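Local coordinates for protein peroxiredoxin 6 (Arenicola marina, PDB 2V2G) that probably reduces hydrogen peroxide and organic hydroperoxides to water and alcohols, acting as a thiol-specific peroxidase of the Prx6 subfamily, at residues A[31-36]-A[130-135]; A[51-56]-A[88-93]; A[69-74]-A[102-107]; A[126-131]-A[149-154]. The protein carries 1 engineered substitution. All blocks are in the same frame, centred on the assembly; numbering follows the deposited sequence.

How the contacts relate
From the N terminus, strand 31-36 opens contact 1, and the chain returns to it almost a hundred residues later at 130-135, on the neighbouring antiparallel strand of the central sheet. Contacts 2 and 3 are nested in this long loop and cross each other: 51-56 meets 88-93, while 69-74, lying between those two segments in sequence, meets 102-107. Contact 2 ties the end of helix 43-54 to the end of helix 74-88; contact 3 joins the turns that follow strands 64-70 and 98-100. Contact 4 starts on the strand where contact 1 ends, sharing V130 and F131 with it, and links that strand to the loop entering helix 153-168 beside the predicted active site.

Contact 1 (A[31-36]-A[130-135]); sequences WGVLFS and VFIIGP
Strands 31-36 and 124-133 are antiparallel neighbours in the central mixed sheet of the thioredoxin fold, and their pairing lies close to the centre of the chain. Four backbone hydrogen bonds join 31-36 to 130-135. G32 and I133 exchange two, G32 N to I133 O and I133 N to G32 O, the second nearly straight (172° at the hydrogen). L34 and F131 exchange the other two; F131 N reaches L34 O at 2.8 Å, almost along the C=O axis. Between these pairs, CA-H...O contacts fill in, the shortest from V33 CA to F131 O at 3.3 Å.

The apolar contacts divide between the two faces of the sheet. On the face carrying V33, F35, V130 and I132, V33 CG1 and V130 CG1, each anti to its own backbone N, meet obliquely at 3.6 Å. V33 CG2 lies side by side with I132 CG1, and helix 153-168 covers both residues. F35 offers mainly its CB to V130, because chi1 of 63° sends its ring away from the partner strand. On the other face, I133 CD1 approaches L34 CB at 4.2 Å, and F9 packs on both L34 and F131.

CH-pi contacts finish the pairing where the partner strand gives way to a loop. The indole of W31 has I132 CG2 at its edge, while a single ring face receives two carbons of the loop: G134 CA lies 4.1 Å from the centroid of the six-membered ring, and P135 CD lies 3.6 Å from that of the five-membered ring, 11° off its normal.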
loop_
_atom_site.group_PDB
_atom_site.type_symbol
_atom_site.label_atom_id
_atom_site.label_comp_id
_atom_site.label_asym_id
_atom_site.label_seq_id
_atom_site.Cartn_x
_atom_site.Cartn_y
_atom_site.Cartn_z
ATOM N N TRP A 31 18.454 -0.299 4.236
ATOM C CA TRP A 31 17.027 -0.223 3.966
ATOM C C TRP A 31 16.463 0.947 4.760
ATOM O O TRP A 31 16.937 1.257 5.859
ATOM C CB TRP A 31 16.309 -1.513 4.388
ATOM C CG TRP A 31 16.567 -2.669 3.460
ATOM C CD1 TRP A 31 17.621 -3.502 3.458
ATOM C CD2 TRP A 31 15.775 -3.044 2.350
ATOM N NE1 TRP A 31 17.520 -4.406 2.426
ATOM C CE2 TRP A 31 16.362 -4.148 1.749
ATOM C CE3 TRP A 31 14.569 -2.563 1.822
ATOM C CZ2 TRP A 31 15.783 -4.761 0.589
ATOM C CZ3 TRP A 31 14.027 -3.187 0.689
ATOM C CH2 TRP A 31 14.633 -4.220 0.090
ATOM N N GLY A 32 15.444 1.569 4.210
ATOM C CA GLY A 32 14.805 2.706 4.815
ATOM C C GLY A 32 13.321 2.755 4.577
ATOM O O GLY A 32 12.867 2.265 3.558
ATOM N N VAL A 33 12.605 3.422 5.472
ATOM C CA VAL A 33 11.174 3.688 5.298
ATOM C C VAL A 33 10.950 5.175 5.554
ATOM O O VAL A 33 11.221 5.639 6.686
ATOM C CB VAL A 33 10.246 2.869 6.261
ATOM C CG1 VAL A 33 8.808 3.389 6.224
ATOM C CG2 VAL A 33 10.305 1.388 5.862
ATOM N N LEU A 34 10.561 5.906 4.516
ATOM C CA LEU A 34 10.094 7.270 4.646
ATOM C C LEU A 34 8.584 7.274 4.675
ATOM O O LEU A 34 7.955 6.708 3.783
ATOM C CB LEU A 34 10.603 8.145 3.461
ATOM C CG LEU A 34 10.105 9.562 3.299
ATOM C CD1 LEU A 34 10.423 10.312 4.556
ATOM C CD2 LEU A 34 10.824 10.243 2.077
ATOM N N PHE A 35 7.985 7.891 5.685
ATOM C CA PHE A 35 6.517 7.907 5.774
ATOM C C PHE A 35 6.066 9.286 6.122
ATOM O O PHE A 35 6.760 9.998 6.871
ATOM C CB PHE A 35 6.011 6.874 6.754
ATOM C CG PHE A 35 6.416 7.054 8.167
ATOM C CD1 PHE A 35 7.687 6.714 8.572
ATOM C CD2 PHE A 35 5.467 7.453 9.108
ATOM C CE1 PHE A 35 8.096 6.883 9.946
ATOM C CE2 PHE A 35 5.825 7.565 10.452
ATOM C CZ PHE A 35 7.123 7.268 10.862
ATOM N N SER A 36 4.972 9.731 5.518
ATOM C CA SER A 36 4.464 11.061 5.754
ATOM C C SER A 36 3.145 11.024 6.528
ATOM O O SER A 36 2.457 10.001 6.625
ATOM C CB SER A 36 4.254 11.820 4.446
ATOM O OG SER A 36 3.226 11.189 3.686
ATOM N N VAL A 130 3.904 5.950 2.310
ATOM C CA VAL A 130 5.032 5.154 2.811
ATOM C C VAL A 130 5.862 4.747 1.621
ATOM O O VAL A 130 5.348 4.203 0.605
ATOM C CB VAL A 130 4.634 3.932 3.574
ATOM C CG1 VAL A 130 5.883 3.155 4.118
ATOM C CG2 VAL A 130 3.634 4.243 4.691
ATOM N N PHE A 131 7.153 5.007 1.714
ATOM C CA PHE A 131 8.086 4.632 0.707
ATOM C C PHE A 131 9.148 3.722 1.351
ATOM O O PHE A 131 9.781 4.115 2.298
ATOM C CB PHE A 131 8.809 5.847 0.060
ATOM C CG PHE A 131 7.881 6.847 -0.545
ATOM C CD1 PHE A 131 7.381 6.667 -1.831
ATOM C CD2 PHE A 131 7.427 7.937 0.224
ATOM C CE1 PHE A 131 6.498 7.589 -2.387
ATOM C CE2 PHE A 131 6.553 8.847 -0.330
ATOM C CZ PHE A 131 6.021 8.616 -1.630
ATOM N N ILE A 132 9.281 2.524 0.808
ATOM C CA ILE A 132 10.323 1.551 1.214
ATOM C C ILE A 132 11.452 1.628 0.206
ATOM O O ILE A 132 11.286 1.377 -0.971
ATOM C CB ILE A 132 9.852 0.105 1.402
ATOM C CG1 ILE A 132 8.593 0.116 2.264
ATOM C CG2 ILE A 132 10.997 -0.673 2.001
ATOM C CD1 ILE A 132 7.970 -1.268 2.658
ATOM N N ILE A 133 12.645 1.965 0.709
ATOM C CA ILE A 133 13.793 2.307 -0.151
ATOM C C ILE A 133 14.908 1.301 0.159
ATOM O O ILE A 133 15.206 1.001 1.357
ATOM C CB ILE A 133 14.306 3.797 0.093
ATOM C CG1 ILE A 133 13.121 4.792 -0.199
ATOM C CG2 ILE A 133 15.536 4.145 -0.790
ATOM C CD1 ILE A 133 12.841 5.733 0.931
ATOM N N GLY A 134 15.473 0.714 -0.868
ATOM C CA GLY A 134 16.557 -0.250 -0.650
ATOM C C GLY A 134 17.892 0.408 -0.394
ATOM O O GLY A 134 18.066 1.635 -0.545
ATOM N N PRO A 135 18.892 -0.403 -0.013
ATOM C CA PRO A 135 20.245 0.150 0.182
ATOM C C PRO A 135 20.879 0.705 -1.096
ATOM O O PRO A 135 21.896 1.401 -1.037
ATOM C CB PRO A 135 21.063 -1.053 0.745
ATOM C CG PRO A 135 20.330 -2.201 0.477
ATOM C CD PRO A 135 18.866 -1.860 0.246
#

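Contact 2 (A[51-56]-A[88-93]); sequences RVIQLE and SGVKGD
Where helix 43-54 ends, its last turn packs against the last residue of helix 74-88 and the loop leaving it, and Q54 supplies the polar part of the joint. Its CB sets out across the partner rather than at it, and chi1 of -63° places CG anti to the carbonyl carbon. CG then passes S88 O at 3.4 Å. Beyond CG the chain is extended, so CD continues along the same carbonyl and the amide ends beside it. NE2 donates to S88 O at 3.0 Å in a nearly straight bond (167°), with the oxygen in the plane of the amide but the donor raised above the plane of the S88 carbonyl. The other amide atom, OE1, accepts from R51 NH1 at 2.9 Å, so both ends of the group are engaged and its rotation is fixed.

Next to it lies the apolar half. I53 CG2, anti to its backbone N, rests against V90 CB at 3.6 Å and, on the same side, S88 OG at 3.7 Å, while M94 and P95 cover I53. S88 CB meets I53 CB at 3.9 Å. S88 OG accepts from V90 N at 2.9 Å, forming an ST turn, and also bonds K85 O, one helical turn back. An alanine at S88 would probably loosen the turn that carries V90 onto I53, since both bonds of OG would go. The contact thus pairs an amide gripping a helix-end carbonyl with a hydroxyl already bonded to its own helix end and turn, CB and OG of S88 together facing I53.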
loop_
_atom_site.group_PDB
_atom_site.type_symbol
_atom_site.label_atom_id
_atom_site.label_comp_id
_atom_site.label_asym_id
_atom_site.label_seq_id
_atom_site.Cartn_x
_atom_site.Cartn_y
_atom_site.Cartn_z
ATOM N N ARG A 51 2.556 4.346 17.201
ATOM C CA ARG A 51 2.722 2.969 16.794
ATOM C C ARG A 51 4.123 2.664 16.285
ATOM O O ARG A 51 4.661 1.586 16.555
ATOM C CB ARG A 51 1.645 2.555 15.787
ATOM C CG ARG A 51 1.681 1.108 15.424
ATOM C CD ARG A 51 1.610 0.167 16.624
ATOM N NE ARG A 51 1.462 -1.252 16.271
ATOM C CZ ARG A 51 1.828 -2.236 17.061
ATOM N NH1 ARG A 51 2.364 -1.966 18.224
ATOM N NH2 ARG A 51 1.671 -3.490 16.648
ATOM N N VAL A 52 4.667 3.564 15.459
ATOM C CA VAL A 52 6.024 3.377 14.962
ATOM C C VAL A 52 7.043 3.336 16.124
ATOM O O VAL A 52 7.909 2.450 16.131
ATOM C CB VAL A 52 6.373 4.397 13.868
ATOM C CG1 VAL A 52 7.811 4.192 13.396
ATOM C CG2 VAL A 52 5.417 4.202 12.679
ATOM N N ILE A 53 6.910 4.206 17.109
ATOM C CA ILE A 53 7.749 4.102 18.337
ATOM C C ILE A 53 7.597 2.693 18.962
ATOM O O ILE A 53 8.597 2.038 19.279
ATOM C CB ILE A 53 7.459 5.221 19.405
ATOM C CG1 ILE A 53 7.709 6.611 18.758
ATOM C CG2 ILE A 53 8.232 4.903 20.773
ATOM C CD1 ILE A 53 7.431 7.724 19.693
ATOM N N GLN A 54 6.343 2.208 19.105
ATOM C CA GLN A 54 6.130 0.893 19.669
ATOM C C GLN A 54 6.856 -0.221 18.903
ATOM O O GLN A 54 7.290 -1.198 19.523
ATOM C CB GLN A 54 4.650 0.534 19.823
ATOM C CG GLN A 54 3.873 1.409 20.771
ATOM C CD GLN A 54 2.375 1.129 20.734
ATOM O OE1 GLN A 54 1.887 0.324 19.920
ATOM N NE2 GLN A 54 1.643 1.799 21.622
ATOM N N LEU A 55 6.959 -0.044 17.576
ATOM C CA LEU A 55 7.581 -1.013 16.697
ATOM C C LEU A 55 9.083 -0.714 16.399
ATOM O O LEU A 55 9.667 -1.371 15.522
ATOM C CB LEU A 55 6.794 -1.065 15.370
ATOM C CG LEU A 55 5.389 -1.646 15.483
ATOM C CD1 LEU A 55 4.612 -1.441 14.130
ATOM C CD2 LEU A 55 5.507 -3.130 15.823
ATOM N N GLU A 56 9.711 0.255 17.064
ATOM C CA GLU A 56 11.029 0.708 16.611
ATOM C C GLU A 56 12.071 -0.444 16.645
ATOM O O GLU A 56 12.858 -0.587 15.700
ATOM C CB GLU A 56 11.485 1.942 17.417
ATOM C CG GLU A 56 12.465 1.716 18.511
ATOM C CD GLU A 56 13.926 1.586 18.025
ATOM O OE1 GLU A 56 14.290 2.155 16.943
ATOM O OE2 GLU A 56 14.709 0.932 18.746
ATOM N N SER A 88 2.363 6.684 22.667
ATOM C CA SER A 88 3.078 5.441 22.404
ATOM C C SER A 88 3.190 4.585 23.659
ATOM O O SER A 88 3.258 3.357 23.544
ATOM C CB SER A 88 4.496 5.661 21.865
ATOM O OG SER A 88 5.401 5.996 22.905
ATOM N N GLY A 89 3.228 5.218 24.825
ATOM C CA GLY A 89 3.413 4.509 26.106
ATOM C C GLY A 89 4.874 4.112 26.316
ATOM O O GLY A 89 5.220 3.477 27.329
ATOM N N VAL A 90 5.739 4.499 25.378
ATOM C CA VAL A 90 7.167 4.239 25.461
ATOM C C VAL A 90 7.909 5.489 25.947
ATOM O O VAL A 90 7.738 6.575 25.429
ATOM C CB VAL A 90 7.771 3.796 24.122
ATOM C CG1 VAL A 90 9.238 3.489 24.311
ATOM C CG2 VAL A 90 7.023 2.592 23.560
ATOM N N LYS A 91 8.728 5.311 26.968
ATOM C CA LYS A 91 9.532 6.401 27.520
ATOM C C LYS A 91 10.860 6.469 26.745
ATOM O O LYS A 91 11.391 5.434 26.321
ATOM C CB LYS A 91 9.781 6.151 29.005
ATOM C CG LYS A 91 8.515 6.047 29.852
ATOM C CD LYS A 91 7.880 7.402 30.014
ATOM C CE LYS A 91 6.978 7.468 31.233
ATOM N NZ LYS A 91 6.841 8.884 31.766
ATOM N N GLY A 92 11.367 7.675 26.499
ATOM C CA GLY A 92 12.693 7.807 25.901
ATOM C C GLY A 92 12.673 8.721 24.705
ATOM O O GLY A 92 11.610 9.140 24.247
ATOM N N ASP A 93 13.845 9.013 24.166
ATOM C CA ASP A 93 13.908 9.947 23.053
ATOM C C ASP A 93 13.237 9.373 21.800
ATOM O O ASP A 93 13.220 8.157 21.585
ATOM C CB ASP A 93 15.350 10.277 22.703
ATOM C CG ASP A 93 16.092 10.980 23.822
ATOM O OD1 ASP A 93 15.452 11.522 24.775
ATOM O OD2 ASP A 93 17.343 10.977 23.723
#

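Contact 3 (A[69-74]-A[102-107]); sequences LSCDNV and ETRELA
Strands 64-70 and 98-100 run parallel as neighbours in the sheet, connected through helix 74-88 in a beta-alpha-beta crossover, and this contact joins the turns that follow their C-terminal ends. The centre of it is R104 laid over C71. Bent at chi2 (67°), the arginine folds back so that one face of its guanidinium covers C71 CB, which sits 3.5 Å from CZ and over the centre of the group. C71 SG continues past the aliphatic part, 3.8 Å from R104 CG, toward A107 CB.

Two hydrogen bonds fix the orientation of the guanidinium: NH1 donates to E102 O at 2.9 Å, with that oxygen in the guanidinium plane, and NE bonds P124 O. An alanine at R104 would probably uncover C71 and leave the turn around E102 less well tied to the strand containing P124. A water donates to C71 O at 2.7 Å and makes a weak bond with R104 NH1.

On the outer side, E102 extends beyond CG until its carboxylate carbon lies against N73, CD to CB at 3.5 Å. A second water links E102 OE2 to V74 N, while N73 OD1 caps the helix beginning at V74 by accepting from D76 N. Deeper in, L69 CD1 and L106 CD1 meet obliquely at 3.8 Å. D72 forms a salt bridge with R39, its side chain about 8 Å from that of the engineered S45, at the predicted active-site position. The C-terminal edge of crossover-linked parallel strands is where alpha/beta folds, the thioredoxin fold among them, commonly place active sites.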
loop_
_atom_site.group_PDB
_atom_site.type_symbol
_atom_site.label_atom_id
_atom_site.label_comp_id
_atom_site.label_asym_id
_atom_site.label_seq_id
_atom_site.Cartn_x
_atom_site.Cartn_y
_atom_site.Cartn_z
ATOM N N LEU A 69 7.772 12.650 8.003
ATOM C CA LEU A 69 7.655 13.851 7.178
ATOM C C LEU A 69 6.276 14.427 7.243
ATOM O O LEU A 69 5.288 13.713 7.091
ATOM C CB LEU A 69 7.974 13.552 5.754
ATOM C CG LEU A 69 8.001 14.760 4.826
ATOM C CD1 LEU A 69 9.068 14.518 3.765
ATOM C CD2 LEU A 69 6.595 15.099 4.235
ATOM N N SER A 70 6.199 15.708 7.531
ATOM C CA SER A 70 5.024 16.503 7.193
ATOM C C SER A 70 5.457 17.915 6.734
ATOM O O SER A 70 6.640 18.291 6.774
ATOM C CB SER A 70 4.055 16.598 8.377
ATOM O OG SER A 70 4.428 17.633 9.326
ATOM N N CYS A 71 4.497 18.710 6.320
ATOM C CA CYS A 71 4.837 20.079 5.853
ATOM C C CYS A 71 4.954 21.086 7.010
ATOM O O CYS A 71 5.170 22.255 6.797
ATOM C CB CYS A 71 3.918 20.613 4.753
ATOM S SG CYS A 71 3.790 19.500 3.303
ATOM N N ASP A 72 4.820 20.615 8.241
ATOM C CA ASP A 72 4.975 21.511 9.389
ATOM C C ASP A 72 6.451 21.853 9.666
ATOM O O ASP A 72 7.356 21.219 9.134
ATOM C CB ASP A 72 4.368 20.852 10.625
ATOM C CG ASP A 72 2.866 20.663 10.489
ATOM O OD1 ASP A 72 2.134 21.689 10.555
ATOM O OD2 ASP A 72 2.444 19.493 10.269
ATOM N N ASN A 73 6.675 22.831 10.534
ATOM C CA ASN A 73 8.012 23.250 10.874
ATOM C C ASN A 73 8.658 22.397 11.975
ATOM O O ASN A 73 7.984 21.638 12.688
ATOM C CB ASN A 73 8.083 24.777 11.170
ATOM C CG ASN A 73 7.352 25.188 12.448
ATOM O OD1 ASN A 73 7.305 24.448 13.420
ATOM N ND2 ASN A 73 6.811 26.384 12.451
ATOM N N VAL A 74 9.963 22.518 12.115
ATOM C CA VAL A 74 10.716 21.684 13.059
ATOM C C VAL A 74 10.308 21.930 14.542
ATOM O O VAL A 74 10.231 20.990 15.348
ATOM C CB VAL A 74 12.250 21.876 12.867
ATOM C CG1 VAL A 74 13.058 21.117 13.970
ATOM C CG2 VAL A 74 12.662 21.444 11.474
ATOM N N GLU A 102 8.241 22.455 4.507
ATOM C CA GLU A 102 7.383 23.643 4.527
ATOM C C GLU A 102 7.133 24.256 3.163
ATOM O O GLU A 102 6.138 24.942 2.963
ATOM C CB GLU A 102 7.961 24.677 5.486
ATOM C CG GLU A 102 8.164 24.184 6.933
ATOM C CD GLU A 102 8.868 25.236 7.752
ATOM O OE1 GLU A 102 8.286 26.343 7.949
ATOM O OE2 GLU A 102 10.027 24.980 8.148
ATOM N N THR A 103 8.068 24.065 2.228
ATOM C CA THR A 103 7.897 24.595 0.869
ATOM C C THR A 103 7.044 23.643 -0.021
ATOM O O THR A 103 6.721 24.020 -1.155
ATOM C CB THR A 103 9.200 24.791 0.143
ATOM O OG1 THR A 103 9.861 23.544 -0.063
ATOM C CG2 THR A 103 10.080 25.835 0.885
ATOM N N ARG A 104 6.647 22.506 0.501
ATOM C CA ARG A 104 5.947 21.460 -0.277
ATOM C C ARG A 104 6.720 20.856 -1.455
ATOM O O ARG A 104 6.161 20.041 -2.206
ATOM C CB ARG A 104 4.557 21.928 -0.749
ATOM C CG ARG A 104 3.522 21.951 0.348
ATOM C CD ARG A 104 3.730 22.954 1.436
ATOM N NE ARG A 104 2.581 22.937 2.371
ATOM C CZ ARG A 104 2.511 23.581 3.517
ATOM N NH1 ARG A 104 3.498 24.366 3.928
ATOM N NH2 ARG A 104 1.421 23.424 4.276
ATOM N N GLU A 105 8.025 21.141 -1.534
ATOM C CA GLU A 105 8.843 20.566 -2.596
ATOM C C GLU A 105 8.739 19.043 -2.656
ATOM O O GLU A 105 8.595 18.473 -3.709
ATOM C CB GLU A 105 10.306 20.962 -2.410
ATOM C CG GLU A 105 11.285 20.249 -3.369
ATOM C CD GLU A 105 12.610 21.000 -3.571
ATOM O OE1 GLU A 105 13.111 21.646 -2.606
ATOM O OE2 GLU A 105 13.145 20.947 -4.705
ATOM N N LEU A 106 8.858 18.372 -1.516
ATOM C CA LEU A 106 8.840 16.917 -1.481
ATOM C C LEU A 106 7.422 16.386 -1.647
ATOM O O LEU A 106 7.211 15.368 -2.297
ATOM C CB LEU A 106 9.474 16.378 -0.203
ATOM C CG LEU A 106 11.000 16.470 -0.162
ATOM C CD1 LEU A 106 11.489 15.895 1.225
ATOM C CD2 LEU A 106 11.592 15.651 -1.324
ATOM N N ALA A 107 6.455 17.105 -1.077
ATOM C CA ALA A 107 5.042 16.661 -1.205
ATOM C C ALA A 107 4.723 16.546 -2.691
ATOM O O ALA A 107 4.111 15.570 -3.131
ATOM C CB ALA A 107 4.093 17.689 -0.542
HETATM O O HOH W 1 4.315 24.738 7.163
HETATM O O HOH W 2 11.323 24.490 10.479
#

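Contact 4 (A[126-131]-A[149-154]); sequences TCRAVF and TGRNFS. With BEZ (benzoic acid), chain E.
R128 leaves its strand with the chain extended from CG to NE (chi2 -174°), whereas R151, on the loop entering helix 153-168, bends at chi3 (-74°) and turns back across the base of R128. The two arginines thereby cross obliquely beside the predicted peroxiredoxin active site, their guanidinium planes 62° apart. R128 CB lies over the centre of the R151 guanidinium, 3.6 Å from CZ. On the opposite face, F153 CZ stands 3.9 Å above the plane, toward the rim, so the group is sandwiched between aliphatic and aromatic carbon. R151 CD packs at 3.6 Å on V130 CG2, which lies with A129 O at the guanidinium edge; NH1 is 2.9 Å from A129 O.

Two positive groups come close here, R128 NH1 and R151 NH2 being 4.4 Å apart. E48 forms a salt bridge with each, one carboxylate oxygen to R128 NH1 and the other to R151 NE, and so probably offsets their repulsion. Further along R128, CD runs past T149 O at 3.4 Å, in a loop that the second subunit also contacts, its R158 bonding G150 O.

At its tip R128 reaches the engineered S45, which takes the place of the cysteine predicted to be catalytic. NH1 bonds S45 OG, while NH2, also bonded to A147 O, donates to O2 of the bound benzoic acid at 2.9 Å.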
loop_
_atom_site.group_PDB
_atom_site.type_symbol
_atom_site.label_atom_id
_atom_site.label_comp_id
_atom_site.label_asym_id
_atom_site.label_seq_id
_atom_site.Cartn_x
_atom_site.Cartn_y
_atom_site.Cartn_z
ATOM N N THR A 126 0.627 16.832 2.897
ATOM C CA THR A 126 0.848 15.461 2.423
ATOM C C THR A 126 -0.269 14.528 2.883
ATOM O O THR A 126 -0.942 14.791 3.855
ATOM C CB THR A 126 2.180 14.858 2.889
ATOM O OG1 THR A 126 2.242 14.808 4.322
ATOM C CG2 THR A 126 3.370 15.669 2.432
ATOM N N CYS A 127 -0.411 13.413 2.171
ATOM C CA CYS A 127 -1.234 12.295 2.631
ATOM C C CYS A 127 -0.442 11.406 3.616
ATOM O O CYS A 127 0.477 11.898 4.284
ATOM C CB CYS A 127 -1.757 11.547 1.402
ATOM S SG CYS A 127 -0.491 10.646 0.461
ATOM N N ARG A 128 -0.860 10.145 3.779
ATOM C CA ARG A 128 -0.208 9.182 4.612
ATOM C C ARG A 128 0.539 8.206 3.709
ATOM O O ARG A 128 0.054 7.115 3.343
ATOM C CB ARG A 128 -1.248 8.474 5.456
ATOM C CG ARG A 128 -1.946 9.337 6.469
ATOM C CD ARG A 128 -2.876 8.585 7.385
ATOM N NE ARG A 128 -3.749 9.548 8.047
ATOM C CZ ARG A 128 -3.404 10.423 8.986
ATOM N NH1 ARG A 128 -2.212 10.388 9.530
ATOM N NH2 ARG A 128 -4.248 11.376 9.330
ATOM N N ALA A 129 1.664 8.657 3.173
ATOM C CA ALA A 129 2.441 7.885 2.201
ATOM C C ALA A 129 3.502 7.044 2.918
ATOM O O ALA A 129 3.983 7.443 3.955
ATOM C CB ALA A 129 3.102 8.852 1.152
ATOM N N VAL A 130 3.904 5.950 2.310
ATOM C CA VAL A 130 5.032 5.154 2.811
ATOM C C VAL A 130 5.862 4.747 1.621
ATOM O O VAL A 130 5.348 4.203 0.605
ATOM C CB VAL A 130 4.634 3.932 3.574
ATOM C CG1 VAL A 130 5.883 3.155 4.118
ATOM C CG2 VAL A 130 3.634 4.243 4.691
ATOM N N PHE A 131 7.153 5.007 1.714
ATOM C CA PHE A 131 8.086 4.632 0.707
ATOM C C PHE A 131 9.148 3.722 1.351
ATOM O O PHE A 131 9.781 4.115 2.298
ATOM C CB PHE A 131 8.809 5.847 0.060
ATOM C CG PHE A 131 7.881 6.847 -0.545
ATOM C CD1 PHE A 131 7.381 6.667 -1.831
ATOM C CD2 PHE A 131 7.427 7.937 0.224
ATOM C CE1 PHE A 131 6.498 7.589 -2.387
ATOM C CE2 PHE A 131 6.553 8.847 -0.330
ATOM C CZ PHE A 131 6.021 8.616 -1.630
ATOM N N THR A 149 -7.486 7.723 6.694
ATOM C CA THR A 149 -7.291 6.249 6.795
ATOM C C THR A 149 -5.895 5.927 7.362
ATOM O O THR A 149 -4.905 5.897 6.648
ATOM C CB THR A 149 -7.599 5.529 5.461
ATOM O OG1 THR A 149 -8.941 5.864 5.080
ATOM C CG2 THR A 149 -7.388 3.974 5.565
ATOM N N GLY A 150 -5.862 5.646 8.659
ATOM C CA GLY A 150 -4.619 5.285 9.289
ATOM C C GLY A 150 -4.031 4.017 8.746
ATOM O O GLY A 150 -4.733 3.147 8.312
ATOM N N ARG A 151 -2.688 3.917 8.721
ATOM C CA ARG A 151 -1.995 2.807 8.161
ATOM C C ARG A 151 -1.920 1.573 9.087
ATOM O O ARG A 151 -2.320 1.626 10.236
ATOM C CB ARG A 151 -0.584 3.255 7.780
ATOM C CG ARG A 151 -0.596 4.168 6.571
ATOM C CD ARG A 151 0.613 4.983 6.458
ATOM N NE ARG A 151 0.636 6.058 7.418
ATOM C CZ ARG A 151 1.467 7.104 7.382
ATOM N NH1 ARG A 151 2.394 7.253 6.414
ATOM N NH2 ARG A 151 1.303 8.041 8.249
ATOM N N ASN A 152 -1.522 0.452 8.480
ATOM C CA ASN A 152 -1.264 -0.836 9.142
ATOM C C ASN A 152 0.245 -1.075 9.033
ATOM O O ASN A 152 0.753 -1.531 8.014
ATOM C CB ASN A 152 -2.114 -1.932 8.459
ATOM C CG ASN A 152 -1.810 -3.325 8.933
ATOM O OD1 ASN A 152 -0.904 -3.517 9.747
ATOM N ND2 ASN A 152 -2.541 -4.295 8.431
ATOM N N PHE A 153 0.944 -0.812 10.140
ATOM C CA PHE A 153 2.407 -0.905 10.159
ATOM C C PHE A 153 2.868 -2.383 10.304
ATOM O O PHE A 153 4.012 -2.680 9.968
ATOM C CB PHE A 153 3.023 0.066 11.231
ATOM C CG PHE A 153 3.079 1.494 10.757
ATOM C CD1 PHE A 153 4.060 1.932 9.857
ATOM C CD2 PHE A 153 2.075 2.384 11.130
ATOM C CE1 PHE A 153 4.063 3.281 9.352
ATOM C CE2 PHE A 153 2.076 3.685 10.664
ATOM C CZ PHE A 153 3.071 4.138 9.770
ATOM N N SER A 154 1.994 -3.281 10.728
ATOM C CA SER A 154 2.334 -4.734 10.654
ATOM C C SER A 154 2.443 -5.208 9.202
ATOM O O SER A 154 3.291 -6.036 8.895
ATOM C CB SER A 154 1.406 -5.586 11.470
ATOM O OG SER A 154 0.132 -5.708 10.887
HETATM C C BEZ E . -5.724 13.046 11.717
HETATM O O1 BEZ E . -6.728 12.710 12.494
HETATM O O2 BEZ E . -4.459 12.752 11.827
HETATM C C1 BEZ E . -6.205 13.918 10.616
HETATM C C2 BEZ E . -5.322 14.774 9.984
HETATM C C3 BEZ E . -5.786 15.582 8.983
HETATM C C4 BEZ E . -7.143 15.575 8.659
HETATM C C5 BEZ E . -8.045 14.694 9.272
HETATM C C6 BEZ E . -7.570 13.860 10.278
#